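Local atomic coordinates of GCN5-related N-acetyltransferase (Brucella abortus, PDB entry 7N1L), a protein that probably transfers an acetyl or other acyl group to an acceptor amine, as a member of the GCN5-related N-acetyltransferase family. Residues L140-P145 with K153-I158. Residues are numbered along the deposited sequence; the frame is centred on the assembly and turned at random.
Sequences LVLNAP and KLYEQI
Tyr155 of helix 150-158 lays one face of its ring on Leu142 of strand 137-144. Leu142 CB stands 3.7 Å from the ring centroid and only 7° off the ring normal, a CH-pi contact over the middle of the face. From there the leucine branch reaches CD1 over the rim carbon Tyr155 CD1, 3.5 Å away, so one residue spans the centre and one side of the ring. Across the ring, at its CD2-CE2 margin, the Ala144 methyl CB comes in obliquely, 3.6 Å from Tyr155 CD2, and Asn143 O lies at the edge, 3.8 Å from Tyr155 CE2. Tyr155 CB already points to the strand, and with CG anti to the carbonyl carbon (chi1 -60°) the ring reaches it. The segment axes are 9.0 Å apart and run roughly antiparallel. This apolar patch is buried; Val106 and Ile109 of strand 101-111 also touch the ring, and Ile125 of helix 120-129 packs on Leu142.

Tight over the ring, the contact is water-mediated at the hydroxyl, with no direct hydrogen bond between the segments. A water in the ring plane donates to Asn143 O at 2.9 Å; its hydrogen bond with Tyr155 OH, of undecided direction, measures a doubtfully short 2.5 Å. Asn143 CB points away from the helix; ND2 hydrogen-bonds to Asp107 OD1, and OD1 to Ser166 OG of the second subunit, whose strand continues the sheet antiparallel beside 137-144.

Strand and following helix of the GNAT fold are thus joined mainly by dispersion and CH-pi packing, while the water relays between the hydroxyl of the buried Tyr155 and the Asn143 carbonyl oxygen.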
# COMPACT_ATOMS: atom_id res chain seq x y z
N LEU A 140 0.83 11.60 0.81
CA LEU A 140 0.88 10.78 -0.39
C LEU A 140 2.21 10.03 -0.36
O LEU A 140 3.27 10.66 -0.29
CB LEU A 140 0.76 11.65 -1.63
CG LEU A 140 0.93 10.98 -2.97
CD1 LEU A 140 -0.04 9.84 -3.07
CD2 LEU A 140 0.68 12.04 -4.10
N VAL A 141 2.15 8.71 -0.27
CA VAL A 141 3.33 7.86 -0.27
C VAL A 141 3.63 7.46 -1.71
O VAL A 141 2.76 6.93 -2.41
CB VAL A 141 3.11 6.62 0.61
CG1 VAL A 141 4.20 5.58 0.37
CG2 VAL A 141 3.01 7.03 2.07
N LEU A 142 4.88 7.64 -2.13
CA LEU A 142 5.30 7.30 -3.48
C LEU A 142 6.37 6.24 -3.41
O LEU A 142 7.46 6.49 -2.89
CB LEU A 142 5.83 8.53 -4.23
CG LEU A 142 4.98 9.81 -4.25
CD1 LEU A 142 5.79 10.98 -4.80
CD2 LEU A 142 3.71 9.60 -5.05
N ASN A 143 6.09 5.07 -3.97
CA ASN A 143 7.02 3.95 -4.00
C ASN A 143 7.57 3.77 -5.42
O ASN A 143 6.80 3.59 -6.37
CB ASN A 143 6.34 2.67 -3.51
CG ASN A 143 5.96 2.76 -2.02
OD1 ASN A 143 6.77 3.21 -1.20
ND2 ASN A 143 4.74 2.39 -1.69
N ALA A 144 8.88 3.79 -5.57
CA ALA A 144 9.50 3.70 -6.88
C ALA A 144 10.19 2.35 -7.04
O ALA A 144 11.10 2.03 -6.26
CB ALA A 144 10.51 4.83 -7.09
N PRO A 145 9.81 1.55 -8.03
CA PRO A 145 10.53 0.30 -8.26
C PRO A 145 11.96 0.59 -8.65
O PRO A 145 12.30 1.70 -9.06
CB PRO A 145 9.75 -0.34 -9.42
CG PRO A 145 9.21 0.83 -10.19
CD PRO A 145 8.84 1.84 -9.12
N LYS A 153 13.43 8.71 -10.53
CA LYS A 153 14.02 9.97 -10.97
C LYS A 153 13.06 11.14 -10.76
O LYS A 153 13.50 12.25 -10.45
CB LYS A 153 14.46 9.87 -12.44
CG LYS A 153 15.83 9.17 -12.58
CD LYS A 153 16.38 9.21 -14.00
CE LYS A 153 16.81 10.62 -14.43
NZ LYS A 153 18.02 11.14 -13.67
N LEU A 154 11.76 10.89 -10.90
CA LEU A 154 10.79 11.95 -10.63
C LEU A 154 10.66 12.20 -9.13
O LEU A 154 10.75 13.35 -8.68
CB LEU A 154 9.44 11.58 -11.25
CG LEU A 154 8.25 12.45 -10.83
CD1 LEU A 154 8.42 13.88 -11.36
CD2 LEU A 154 6.91 11.82 -11.29
N TYR A 155 10.44 11.14 -8.34
CA TYR A 155 10.10 11.33 -6.93
C TYR A 155 11.21 12.02 -6.16
O TYR A 155 10.95 12.87 -5.30
CB TYR A 155 9.78 9.99 -6.28
CG TYR A 155 8.63 9.26 -6.92
CD1 TYR A 155 7.64 9.95 -7.64
CD2 TYR A 155 8.54 7.88 -6.85
CE1 TYR A 155 6.56 9.25 -8.23
CE2 TYR A 155 7.51 7.20 -7.43
CZ TYR A 155 6.51 7.88 -8.12
OH TYR A 155 5.47 7.13 -8.68
N GLU A 156 12.46 11.67 -6.45
CA GLU A 156 13.51 12.26 -5.63
C GLU A 156 13.62 13.75 -5.85
O GLU A 156 14.16 14.44 -4.99
CB GLU A 156 14.86 11.51 -5.80
CG GLU A 156 15.35 11.40 -7.21
CD GLU A 156 16.54 10.44 -7.40
OE1 GLU A 156 16.88 9.66 -6.46
OE2 GLU A 156 17.13 10.48 -8.50
N GLN A 157 13.07 14.27 -6.94
CA GLN A 157 13.07 15.72 -7.16
C GLN A 157 11.85 16.41 -6.57
O GLN A 157 11.91 17.61 -6.32
CB GLN A 157 13.08 16.07 -8.66
CG GLN A 157 14.22 15.53 -9.46
CD GLN A 157 15.53 15.95 -8.88
OE1 GLN A 157 15.68 17.08 -8.45
NE2 GLN A 157 16.49 15.03 -8.85
N ILE A 158 10.75 15.70 -6.38
CA ILE A 158 9.50 16.35 -5.99
C ILE A 158 8.99 15.93 -4.63
O ILE A 158 7.96 16.45 -4.19
CB ILE A 158 8.40 16.12 -7.05
CG1 ILE A 158 7.97 14.66 -7.05
CG2 ILE A 158 8.90 16.54 -8.45
CD1 ILE A 158 6.79 14.40 -7.95
O HOH W 1 6.02 4.70 -8.89